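Local coordinates for protein 4-hydroxybenzoyl-CoA thioesterase (Pseudomonas sp. CBS3, PDB 1LO7) that hydrolyses 4-hydroxybenzoyl-CoA to 4-hydroxybenzoate and coenzyme A, the last step in converting 4-chlorobenzoate to 4-hydroxybenzoate, at residues I11-C16 / T71-D75; R3-M7 / N37-C42; D76-T82 / Q94-R100. The contacts are given in a common frame with arbitrary orientation. Where two conformers were deposited one is given. Residues are numbered along the deposited sequence.

The contacts follow the hot dog fold from its sheet to its subunit interfaces. Contact 3 pairs two neighbouring strands by backbone hydrogen bonds, and no other chain touches it. Contact 2 sets the next strand of the same sheet, 4-10, against the end of helix 25-41, by side-chain packing and bridging waters instead of direct hydrogen bonds. Both are partly buried. Contact 1 is loop on loop and farthest from the chain centre, yet buried, with helix 25-41 and other subunits packed around it. Contacts 1 and 2 both touch a second subunit. Contact 3 meets contact 1 where Asp76 O lies 3.0 Å from Ile11 N, and contact 2 where Ile80 N lies 2.7 Å from Met7 O.

Contact 1: residues I11-C16 / T71-D75; sequences IEFGDC and TASYD. With 4CO (4-hydroxyphenacyl coenzyme A), chain B.
Tyr74 and Ile11 carry most of this loop-to-loop contact, and their CA atoms lie 4.5 Å apart. Residues 11-12 are extended, and Phe13 to Asp15 form a short 3-10 turn. Asp15 N bonds to Glu12 O at 2.9 Å, and Glu12 N is held by Asp15 OD2 at 2.8 Å. Residues 71-74 are also extended. Asp75 then turns sharply with positive phi (90°), and its N donates to Ile11 O at 2.8 Å, almost linearly. Tyr74 CA also touches Ile11 O at 3.3 Å. The Ile11 side chain (m, t) points toward the other loop. Its CD1 meets Ala72 CB at 3.5 Å and its CB meets Ser73 O at 3.5 Å.

Tyr74 CB lies 3.4 Å from Phe13 N, and the p rotamer places the ring beside Phe13. Phe13 (t) turns its ring edge to the Tyr74 face in a T-shaped pair. The centroids are 5.4 Å apart and the planes meet at 66°. Cys16 SG sits at the edge of the Tyr74 ring, 4.1 Å from CD1.

The second subunit adds Arg48, in a cation-pi contact with Tyr74, and Arg36, in a salt bridge with Asp75. Thr71 CA lies 3.6 Å from O5P of the bound 4CO. Asp17, the active-site residue, directly follows Cys16. The paired loops thus belong to the intersubunit active-site region of a hot dog thioesterase.

Contact 2: residues R3-M7 / N37-C42; sequences RSITM and NYFIKC
In the hot dog fold a long helix packs on an antiparallel sheet. Here the last turn of helix 25-41 lies against strand 4-10. The axes of 4-7 and 37-41 approach to 8.6 Å at 116°, and Ile5 and Tyr38 have the nearest CA atoms, at 5.7 Å. Ile5 and Met7 point toward the helix. Ser4 and Thr6 point away, and Ser4 OG bonds to Glu81 on the neighbouring strand.

Asn37 (chi1 t) faces the strand. Its ND2 is 3.4 Å from Ile5 CG2, and its CB is 3.9 Å from Met7 SD. A water accepts from Asn37 ND2 at 2.9 Å and donates to Thr6 O at 2.8 Å. Tyr38 (t) sends its ring along the strand toward Arg3. Its CD1 packs on Ile5 CG1 at 3.5 Å, and its CE1 lies 3.4 Å from Arg3 O. A second water joins Tyr38 OH (2.5 Å) to Arg3 O (2.6 Å).

Lys41 rests its CB 3.9 Å from Ile5 CD1. Its chain then folds back, and NZ bonds to Asn37 OD1 at 2.9 Å, one helical turn earlier. Arg3 is nearly extended and reaches the helix end. Waters link Arg3 NH2 (3.3 Å) to Lys41 O (2.8 Å) and Arg3 NH1 (3.2 Å) to Cys42 O (2.6 Å). Cys42 SG lies over one face of the guanidinium, 3.6 Å from Arg3 NH1.

Contact 3: residues D76-T82 / Q94-R100; sequences DVLTIET and QRHSVSR
Strands 77-87 and 91-101 form a beta hairpin in the antiparallel sheet of the hot dog fold. Their extended segments run at 153°, with axes 4.6 Å apart at the closest.

Backbone hydrogen bonds set the register. Thr79 and Ser99 are a hydrogen-bonded pair, with both N-to-O distances 2.8 Å (Thr79 N to Ser99 O, Ser99 N to Thr79 O). Glu81 and Ser97 repeat this, with Glu81 N to Ser97 O and Ser97 N to Glu81 O also at 2.8 Å. Between and beyond them, Ile80 with Val98 and Thr82 with His96 are non-hydrogen-bonded pairs, each with CA atoms 4.5 Å apart. CA-H...O contacts add to the pairing, such as His96 CA to Glu81 O at 3.2 Å.

Apolar contacts lie on the face with Leu78, Ile80 and Val98, which is turned to helix 25-41. There Leu78 CB meets Val98 CG1 at 3.9 Å, and Ile80 CG2 meets Val98 CG2 at 4.2 Å. The other face carries Thr79, Glu81, Ser97 and Ser99. Glu81 bonds to Ser4, and Ser97 to Arg112.

Charges meet at one end. Asp76 OD2 lies over a face of the Arg100 guanidinium, 3.2 Å from NH2, a salt bridge without a directed N-H. Asp76 also accepts from Ser73 N, and Arg100 bonds to Thr71 O. At the other end, Thr82 OG1 is hydrogen-bonded to His96 ND1 at 2.8 Å.

Contact 1: residues I11-C16 / T71-D75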
loop_
_atom_site.group_PDB
_atom_site.type_symbol
_atom_site.label_atom_id
_atom_site.label_comp_id
_atom_site.label_asym_id
_atom_site.label_seq_id
_atom_site.Cartn_x
_atom_site.Cartn_y
_atom_site.Cartn_z
ATOM N N ILE A 11 -13.195 2.316 5.461
ATOM C CA ILE A 11 -12.236 3.039 4.633
ATOM C C ILE A 11 -11.539 4.026 5.532
ATOM O O ILE A 11 -12.201 4.714 6.312
ATOM C CB ILE A 11 -12.926 3.779 3.492
ATOM C CG1 ILE A 11 -13.657 2.775 2.556
ATOM C CG2 ILE A 11 -11.879 4.636 2.733
ATOM C CD1 ILE A 11 -14.534 3.441 1.456
ATOM N N GLU A 12 -10.224 4.082 5.382
ATOM C CA GLU A 12 -9.393 4.934 6.194
ATOM C C GLU A 12 -8.911 6.169 5.451
ATOM O O GLU A 12 -8.914 6.203 4.245
ATOM C CB GLU A 12 -8.209 4.109 6.765
ATOM C CG GLU A 12 -8.659 3.017 7.787
ATOM C CD GLU A 12 -9.434 3.581 8.979
ATOM O OE1 GLU A 12 -9.396 4.742 9.355
ATOM O OE2 GLU A 12 -10.146 2.677 9.625
ATOM N N PHE A 13 -8.481 7.193 6.191
ATOM C CA PHE A 13 -8.012 8.407 5.592
ATOM C C PHE A 13 -6.888 8.142 4.587
ATOM O O PHE A 13 -6.878 8.708 3.489
ATOM C CB PHE A 13 -7.484 9.260 6.756
ATOM C CG PHE A 13 -6.877 10.567 6.407
ATOM C CD1 PHE A 13 -7.698 11.657 6.187
ATOM C CD2 PHE A 13 -5.494 10.725 6.321
ATOM C CE1 PHE A 13 -7.130 12.892 5.910
ATOM C CE2 PHE A 13 -4.902 11.959 6.034
ATOM C CZ PHE A 13 -5.747 13.049 5.826
ATOM N N GLY A 14 -5.963 7.284 4.979
ATOM C CA GLY A 14 -4.817 6.967 4.132
ATOM C C GLY A 14 -5.191 6.164 2.886
ATOM O O GLY A 14 -4.379 6.081 1.956
ATOM N N ASP A 15 -6.394 5.591 2.883
ATOM C CA ASP A 15 -6.845 4.827 1.718
ATOM C C ASP A 15 -7.364 5.754 0.622
ATOM O O ASP A 15 -7.726 5.309 -0.459
ATOM C CB ASP A 15 -8.003 3.917 2.110
ATOM C CG ASP A 15 -7.556 2.849 3.065
ATOM O OD1 ASP A 15 -6.446 2.398 3.040
ATOM O OD2 ASP A 15 -8.485 2.419 3.883
ATOM N N CYS A 16 -7.422 7.058 0.915
ATOM C CA CYS A 16 -7.933 8.080 -0.038
ATOM C C CYS A 16 -6.822 8.888 -0.664
ATOM O O CYS A 16 -5.724 9.034 -0.119
ATOM C CB CYS A 16 -8.945 9.007 0.621
ATOM S SG CYS A 16 -10.344 8.082 1.327
ATOM N N THR A 71 -18.369 6.809 -5.845
ATOM C CA THR A 71 -17.218 6.987 -4.981
ATOM C C THR A 71 -17.480 6.602 -3.569
ATOM O O THR A 71 -18.598 6.438 -3.143
ATOM C CB THR A 71 -16.820 8.474 -4.975
ATOM O OG1 THR A 71 -17.829 9.231 -4.337
ATOM C CG2 THR A 71 -16.583 9.005 -6.383
ATOM N N ALA A 72 -16.376 6.462 -2.829
ATOM C CA ALA A 72 -16.489 6.176 -1.426
ATOM C C ALA A 72 -15.360 6.956 -0.748
ATOM O O ALA A 72 -14.381 7.338 -1.432
ATOM C CB ALA A 72 -16.503 4.711 -1.079
ATOM N N SER A 73 -15.462 7.182 0.561
ATOM C CA SER A 73 -14.397 7.931 1.261
ATOM C C SER A 73 -14.203 7.420 2.673
ATOM O O SER A 73 -14.950 6.575 3.149
ATOM C CB SER A 73 -14.758 9.419 1.270
ATOM O OG SER A 73 -13.622 10.203 1.642
ATOM N N TYR A 74 -13.205 7.957 3.381
ATOM C CA TYR A 74 -12.937 7.518 4.730
ATOM C C TYR A 74 -14.139 7.646 5.641
ATOM O O TYR A 74 -14.904 8.620 5.572
ATOM C CB TYR A 74 -11.626 8.104 5.330
ATOM C CG TYR A 74 -11.651 9.615 5.532
ATOM C CD1 TYR A 74 -11.128 10.479 4.565
ATOM C CD2 TYR A 74 -12.133 10.167 6.718
ATOM C CE1 TYR A 74 -11.113 11.863 4.749
ATOM C CE2 TYR A 74 -12.102 11.549 6.935
ATOM C CZ TYR A 74 -11.593 12.396 5.950
ATOM O OH TYR A 74 -11.569 13.741 6.157
ATOM N N ASP A 75 -14.281 6.637 6.483
ATOM C CA ASP A 75 -15.375 6.484 7.439
ATOM C C ASP A 75 -16.533 5.732 6.826
ATOM O O ASP A 75 -17.386 5.224 7.540
ATOM C CB ASP A 75 -15.778 7.694 8.249
ATOM C CG ASP A 75 -14.655 8.085 9.183
ATOM O OD1 ASP A 75 -14.002 7.283 9.816
ATOM O OD2 ASP A 75 -14.389 9.333 9.147
HETATM N N1A 4CO B . -17.807 1.008 -18.453
HETATM C C2A 4CO B . -17.548 1.840 -19.507
HETATM N N3A 4CO B . -17.705 3.137 -19.553
HETATM C C4A 4CO B . -18.157 3.637 -18.384
HETATM C C5A 4CO B . -18.473 2.918 -17.244
HETATM C C6A 4CO B . -18.273 1.530 -17.292
HETATM N N6A 4CO B . -18.526 0.738 -16.271
HETATM N N7A 4CO B . -18.933 3.759 -16.235
HETATM C C8A 4CO B . -18.904 4.981 -16.781
HETATM N N9A 4CO B . -18.467 4.958 -18.079
HETATM C C1D 4CO B . -18.386 6.075 -19.025
HETATM C C2D 4CO B . -19.770 6.537 -19.471
HETATM O O2D 4CO B . -20.313 5.682 -20.480
HETATM C C3D 4CO B . -19.403 7.889 -20.058
HETATM O O3D 4CO B . -18.619 7.725 -21.213
HETATM P P3D 4CO B . -18.934 8.493 -22.557
HETATM O O7A 4CO B . -19.961 7.731 -23.237
HETATM O O8A 4CO B . -19.370 9.862 -22.262
HETATM O O9A 4CO B . -17.618 8.519 -23.382
HETATM C C4D 4CO B . -18.444 8.367 -18.972
HETATM O O4D 4CO B . -17.935 7.163 -18.321
HETATM C C5D 4CO B . -18.970 9.361 -17.979
HETATM O O5D 4CO B . -19.932 8.688 -17.162
HETATM P P1A 4CO B . -21.333 9.390 -16.918
HETATM O O1A 4CO B . -22.116 8.341 -16.247
HETATM O O2A 4CO B . -21.942 9.854 -18.144
HETATM O O3A 4CO B . -21.139 10.621 -16.044
HETATM P P2A 4CO B . -21.181 10.806 -14.451
HETATM O O4A 4CO B . -20.713 12.184 -14.191
HETATM O O5A 4CO B . -22.567 10.666 -14.010
HETATM O O6A 4CO B . -20.417 9.597 -13.637
HETATM C CBP 4CO B . -18.488 9.198 -12.376
HETATM C CCP 4CO B . -19.023 9.518 -13.774
HETATM C CDP 4CO B . -18.912 10.271 -11.359
HETATM C CEP 4CO B . -16.976 9.021 -12.428
HETATM C CAP 4CO B . -19.187 7.963 -11.784
HETATM O OAP 4CO B . -19.021 6.839 -12.651
HETATM C C9P 4CO B . -18.454 7.469 -10.538
HETATM O O9P 4CO B . -18.424 8.152 -9.536
HETATM N N8P 4CO B . -17.731 6.216 -10.642
HETATM C C7P 4CO B . -16.879 5.964 -9.474
HETATM C C6P 4CO B . -15.456 6.506 -9.673
HETATM C C5P 4CO B . -14.543 5.898 -8.602
HETATM O O5P 4CO B . -14.772 6.005 -7.402
HETATM N N4P 4CO B . -13.396 5.224 -9.161
HETATM C C3P 4CO B . -12.555 4.521 -8.203
HETATM C C2P 4CO B . -11.706 5.473 -7.404
HETATM S S1P 4CO B . -11.131 6.905 -8.316
HETATM O O1B 4CO B . -7.981 6.189 -7.837
HETATM C C1B 4CO B . -8.519 7.269 -8.004
HETATM C C2B 4CO B . -7.943 8.230 -8.952
HETATM C C3B 4CO B . -8.574 9.487 -9.123
HETATM C C4B 4CO B . -8.026 10.416 -10.003
HETATM C C5B 4CO B . -6.835 10.108 -10.693
HETATM O O2B 4CO B . -6.228 11.061 -11.539
HETATM C C6B 4CO B . -6.226 8.833 -10.530
HETATM C C7B 4CO B . -6.785 7.886 -9.650
HETATM C CB 4CO B . -9.777 7.615 -7.297
#

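Contact 2: residues R3-M7 / N37-C42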
loop_
_atom_site.group_PDB
_atom_site.type_symbol
_atom_site.label_atom_id
_atom_site.label_comp_id
_atom_site.label_asym_id
_atom_site.label_seq_id
_atom_site.Cartn_x
_atom_site.Cartn_y
_atom_site.Cartn_z
ATOM N N ARG A 3 -23.238 -19.841 -3.041
ATOM C CA ARG A 3 -22.821 -19.561 -1.657
ATOM C C ARG A 3 -22.056 -18.264 -1.632
ATOM O O ARG A 3 -21.028 -18.117 -2.283
ATOM C CB ARG A 3 -21.959 -20.660 -1.092
ATOM C CG ARG A 3 -21.521 -20.355 0.317
ATOM C CD ARG A 3 -21.072 -21.617 1.037
ATOM N NE ARG A 3 -20.892 -21.376 2.460
ATOM C CZ ARG A 3 -20.170 -22.160 3.228
ATOM N NH1 ARG A 3 -19.538 -23.240 2.734
ATOM N NH2 ARG A 3 -20.085 -21.838 4.514
ATOM N N SER A 4 -22.619 -17.359 -0.903
ATOM C CA SER A 4 -22.084 -16.023 -0.772
ATOM C C SER A 4 -21.553 -15.726 0.636
ATOM O O SER A 4 -22.144 -16.057 1.653
ATOM C CB SER A 4 -23.251 -15.113 -1.171
ATOM O OG SER A 4 -22.965 -13.769 -0.952
ATOM N N ILE A 5 -20.406 -15.097 0.699
ATOM C CA ILE A 5 -19.830 -14.740 1.978
ATOM C C ILE A 5 -19.741 -13.214 2.016
ATOM O O ILE A 5 -19.348 -12.563 1.038
ATOM C CB ILE A 5 -18.427 -15.355 2.165
ATOM C CG1 ILE A 5 -18.509 -16.888 2.112
ATOM C CG2 ILE A 5 -17.718 -14.888 3.451
ATOM C CD1 ILE A 5 -19.185 -17.502 3.348
ATOM N N THR A 6 -20.084 -12.635 3.146
ATOM C CA THR A 6 -20.012 -11.198 3.209
ATOM C C THR A 6 -19.039 -10.764 4.253
ATOM O O THR A 6 -18.856 -11.417 5.290
ATOM C CB THR A 6 -21.389 -10.655 3.633
ATOM O OG1 THR A 6 -22.315 -10.805 2.581
ATOM C CG2 THR A 6 -21.236 -9.180 3.954
ATOM N N MET A 7 -18.405 -9.635 3.980
ATOM C CA MET A 7 -17.468 -9.038 4.919
ATOM C C MET A 7 -17.515 -7.541 4.809
ATOM O O MET A 7 -17.885 -6.996 3.776
ATOM C CB MET A 7 -16.020 -9.553 4.923
ATOM C CG MET A 7 -15.275 -9.177 3.678
ATOM S SD MET A 7 -13.506 -9.549 3.832
ATOM C CE MET A 7 -12.972 -8.316 5.028
ATOM N N ASN A 37 -10.985 -14.584 2.324
ATOM C CA ASN A 37 -11.954 -14.707 3.403
ATOM C C ASN A 37 -13.051 -15.712 3.015
ATOM O O ASN A 37 -13.584 -16.490 3.851
ATOM C CB ASN A 37 -12.582 -13.318 3.717
ATOM C CG ASN A 37 -13.639 -13.435 4.840
ATOM O OD1 ASN A 37 -13.277 -13.609 6.035
ATOM N ND2 ASN A 37 -14.911 -13.372 4.479
ATOM N N TYR A 38 -13.420 -15.678 1.718
ATOM C CA TYR A 38 -14.452 -16.596 1.216
ATOM C C TYR A 38 -13.990 -18.016 1.434
ATOM O O TYR A 38 -14.690 -18.826 2.006
ATOM C CB TYR A 38 -14.627 -16.361 -0.296
ATOM C CG TYR A 38 -15.522 -17.367 -0.965
ATOM C CD1 TYR A 38 -16.911 -17.197 -0.984
ATOM C CD2 TYR A 38 -14.967 -18.482 -1.593
ATOM C CE1 TYR A 38 -17.740 -18.130 -1.616
ATOM C CE2 TYR A 38 -15.773 -19.428 -2.232
ATOM C CZ TYR A 38 -17.156 -19.243 -2.233
ATOM O OH TYR A 38 -17.913 -20.195 -2.865
ATOM N N PHE A 39 -12.773 -18.331 0.988
ATOM C CA PHE A 39 -12.293 -19.685 1.160
ATOM C C PHE A 39 -12.146 -20.070 2.636
ATOM O O PHE A 39 -12.494 -21.213 2.997
ATOM C CB PHE A 39 -10.948 -19.870 0.413
ATOM C CG PHE A 39 -11.154 -19.810 -1.082
ATOM C CD1 PHE A 39 -11.997 -20.740 -1.680
ATOM C CD2 PHE A 39 -10.546 -18.843 -1.894
ATOM C CE1 PHE A 39 -12.228 -20.728 -3.057
ATOM C CE2 PHE A 39 -10.778 -18.807 -3.274
ATOM C CZ PHE A 39 -11.612 -19.763 -3.859
ATOM N N ILE A 40 -11.617 -19.141 3.488
ATOM C CA ILE A 40 -11.445 -19.462 4.914
ATOM C C ILE A 40 -12.803 -19.755 5.560
ATOM O O ILE A 40 -12.959 -20.728 6.333
ATOM C CB ILE A 40 -10.704 -18.360 5.674
ATOM C CG1 ILE A 40 -9.236 -18.272 5.255
ATOM C CG2 ILE A 40 -10.844 -18.507 7.191
ATOM C CD1 ILE A 40 -8.372 -19.457 5.699
ATOM N N LYS A 41 -13.780 -18.925 5.216
ATOM C CA LYS A 41 -15.091 -19.112 5.773
ATOM C C LYS A 41 -15.715 -20.371 5.262
ATOM O O LYS A 41 -16.538 -20.977 5.945
ATOM C CB LYS A 41 -15.974 -17.889 5.569
ATOM C CG LYS A 41 -15.464 -16.685 6.383
ATOM C CD LYS A 41 -15.631 -16.887 7.899
ATOM C CE LYS A 41 -15.378 -15.633 8.732
ATOM N NZ LYS A 41 -14.089 -15.050 8.373
ATOM N N CYS A 42 -15.345 -20.765 4.048
ATOM C CA CYS A 42 -15.891 -21.990 3.483
ATOM C C CYS A 42 -15.239 -23.243 4.091
ATOM O O CYS A 42 -15.670 -24.366 3.836
ATOM C CB CYS A 42 -15.841 -22.027 1.952
ATOM S SG CYS A 42 -17.136 -20.973 1.254
HETATM O O HOH W 1 -19.943 -19.532 -4.144
HETATM O O HOH W 2 -17.961 -25.616 4.166
HETATM O O HOH W 3 -17.902 -23.412 6.413
HETATM O O HOH W 4 -16.948 -13.045 6.471
#

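Contact 3: residues D76-T82 / Q94-R100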
loop_
_atom_site.group_PDB
_atom_site.type_symbol
_atom_site.label_atom_id
_atom_site.label_comp_id
_atom_site.label_asym_id
_atom_site.label_seq_id
_atom_site.Cartn_x
_atom_site.Cartn_y
_atom_site.Cartn_z
ATOM N N ASP A 76 -16.555 5.635 5.505
ATOM C CA ASP A 76 -17.603 4.839 4.909
ATOM C C ASP A 76 -17.299 3.357 5.242
ATOM O O ASP A 76 -16.154 2.899 5.227
ATOM C CB ASP A 76 -17.668 4.931 3.342
ATOM C CG ASP A 76 -18.187 6.265 2.862
ATOM O OD1 ASP A 76 -18.743 7.021 3.622
ATOM O OD2 ASP A 76 -17.929 6.525 1.601
ATOM N N VAL A 77 -18.354 2.608 5.538
ATOM C CA VAL A 77 -18.213 1.211 5.827
ATOM C C VAL A 77 -18.725 0.457 4.603
ATOM O O VAL A 77 -19.903 0.543 4.285
ATOM C CB VAL A 77 -18.973 0.796 7.090
ATOM C CG1 VAL A 77 -19.010 -0.728 7.189
ATOM C CG2 VAL A 77 -18.262 1.393 8.298
ATOM N N LEU A 78 -17.828 -0.269 3.933
ATOM C CA LEU A 78 -18.225 -1.018 2.779
ATOM C C LEU A 78 -18.641 -2.428 3.147
ATOM O O LEU A 78 -18.118 -3.033 4.085
ATOM C CB LEU A 78 -17.054 -1.142 1.777
ATOM C CG LEU A 78 -16.401 0.168 1.352
ATOM C CD1 LEU A 78 -15.152 -0.185 0.553
ATOM C CD2 LEU A 78 -17.337 0.912 0.419
ATOM N N THR A 79 -19.582 -2.958 2.353
ATOM C CA THR A 79 -20.012 -4.305 2.538
ATOM C C THR A 79 -19.625 -5.029 1.260
ATOM O O THR A 79 -20.001 -4.580 0.169
ATOM C CB THR A 79 -21.511 -4.417 2.805
ATOM O OG1 THR A 79 -21.762 -3.917 4.094
ATOM C CG2 THR A 79 -21.875 -5.885 2.794
ATOM N N ILE A 80 -18.830 -6.087 1.402
ATOM C CA ILE A 80 -18.412 -6.856 0.240
ATOM C C ILE A 80 -19.100 -8.252 0.220
ATOM O O ILE A 80 -19.054 -8.979 1.224
ATOM C CB ILE A 80 -16.899 -7.012 0.201
ATOM C CG1 ILE A 80 -16.260 -5.647 0.467
ATOM C CG2 ILE A 80 -16.496 -7.615 -1.163
ATOM C CD1 ILE A 80 -14.736 -5.699 0.396
ATOM N N GLU A 81 -19.737 -8.607 -0.899
ATOM C CA GLU A 81 -20.390 -9.911 -1.053
ATOM C C GLU A 81 -19.626 -10.673 -2.122
ATOM O O GLU A 81 -19.441 -10.188 -3.228
ATOM C CB GLU A 81 -21.867 -9.725 -1.411
ATOM C CG GLU A 81 -22.633 -11.038 -1.455
ATOM C CD GLU A 81 -24.109 -10.791 -1.396
ATOM O OE1 GLU A 81 -24.553 -9.711 -1.062
ATOM O OE2 GLU A 81 -24.849 -11.847 -1.658
ATOM N N THR A 82 -19.135 -11.852 -1.743
ATOM C CA THR A 82 -18.329 -12.673 -2.617
ATOM C C THR A 82 -18.912 -14.075 -2.825
ATOM O O THR A 82 -19.364 -14.731 -1.895
ATOM C CB THR A 82 -16.915 -12.836 -1.963
ATOM O OG1 THR A 82 -16.317 -11.563 -1.794
ATOM C CG2 THR A 82 -15.985 -13.709 -2.809
ATOM N N GLN A 94 -14.628 -15.619 -9.586
ATOM C CA GLN A 94 -15.049 -15.179 -8.272
ATOM C C GLN A 94 -15.601 -13.739 -8.408
ATOM O O GLN A 94 -14.899 -12.821 -8.839
ATOM C CB GLN A 94 -13.880 -15.220 -7.247
ATOM C CG GLN A 94 -14.334 -15.164 -5.787
ATOM C CD GLN A 94 -13.185 -15.520 -4.838
ATOM O OE1 GLN A 94 -13.393 -16.112 -3.765
ATOM N NE2 GLN A 94 -11.972 -15.187 -5.230
ATOM N N ARG A 95 -16.855 -13.584 -8.052
ATOM C CA ARG A 95 -17.502 -12.289 -8.155
ATOM C C ARG A 95 -17.577 -11.598 -6.803
ATOM O O ARG A 95 -17.878 -12.229 -5.769
ATOM C CB ARG A 95 -18.929 -12.443 -8.717
ATOM C CG ARG A 95 -19.740 -11.123 -8.580
ATOM C CD ARG A 95 -20.985 -11.102 -9.454
ATOM N NE ARG A 95 -20.612 -11.112 -10.861
ATOM C CZ ARG A 95 -21.500 -11.110 -11.845
ATOM N NH1 ARG A 95 -22.810 -11.110 -11.610
ATOM N NH2 ARG A 95 -21.066 -11.115 -13.082
ATOM N N HIS A 96 -17.303 -10.275 -6.823
ATOM C CA HIS A 96 -17.366 -9.475 -5.620
ATOM C C HIS A 96 -18.237 -8.241 -5.852
ATOM O O HIS A 96 -18.019 -7.522 -6.829
ATOM C CB HIS A 96 -16.009 -8.968 -5.158
ATOM C CG HIS A 96 -14.911 -9.969 -5.075
ATOM N ND1 HIS A 96 -14.727 -10.727 -3.952
ATOM C CD2 HIS A 96 -13.931 -10.248 -5.965
ATOM C CE1 HIS A 96 -13.660 -11.476 -4.172
ATOM N NE2 HIS A 96 -13.172 -11.226 -5.393
ATOM N N SER A 97 -19.224 -8.014 -4.984
ATOM C CA SER A 97 -20.071 -6.825 -5.096
ATOM C C SER A 97 -19.816 -5.972 -3.858
ATOM O O SER A 97 -19.938 -6.461 -2.718
ATOM C CB SER A 97 -21.526 -7.196 -5.218
ATOM O OG SER A 97 -21.630 -8.051 -6.359
ATOM N N VAL A 98 -19.439 -4.694 -4.076
ATOM C CA VAL A 98 -19.113 -3.774 -2.973
ATOM C C VAL A 98 -20.178 -2.681 -2.873
ATOM O O VAL A 98 -20.477 -1.975 -3.852
ATOM C CB VAL A 98 -17.744 -3.082 -3.184
ATOM C CG1 VAL A 98 -17.404 -2.184 -1.983
ATOM C CG2 VAL A 98 -16.644 -4.135 -3.423
ATOM N N SER A 99 -20.737 -2.554 -1.681
ATOM C CA SER A 99 -21.756 -1.546 -1.507
ATOM C C SER A 99 -21.535 -0.768 -0.241
ATOM O O SER A 99 -20.764 -1.148 0.638
ATOM C CB SER A 99 -23.144 -2.165 -1.453
ATOM O OG SER A 99 -23.244 -3.043 -0.360
ATOM N N ARG A 100 -22.274 0.304 -0.156
ATOM C CA ARG A 100 -22.261 1.105 1.049
ATOM C C ARG A 100 -23.641 1.607 1.303
ATOM O O ARG A 100 -24.474 1.684 0.398
ATOM C CB ARG A 100 -21.235 2.191 1.188
ATOM C CG ARG A 100 -21.286 3.125 0.040
ATOM C CD ARG A 100 -22.153 4.285 0.426
ATOM N NE ARG A 100 -21.544 5.594 0.284
ATOM C CZ ARG A 100 -20.617 5.961 -0.590
ATOM N NH1 ARG A 100 -20.083 5.135 -1.465
ATOM N NH2 ARG A 100 -20.196 7.225 -0.586
#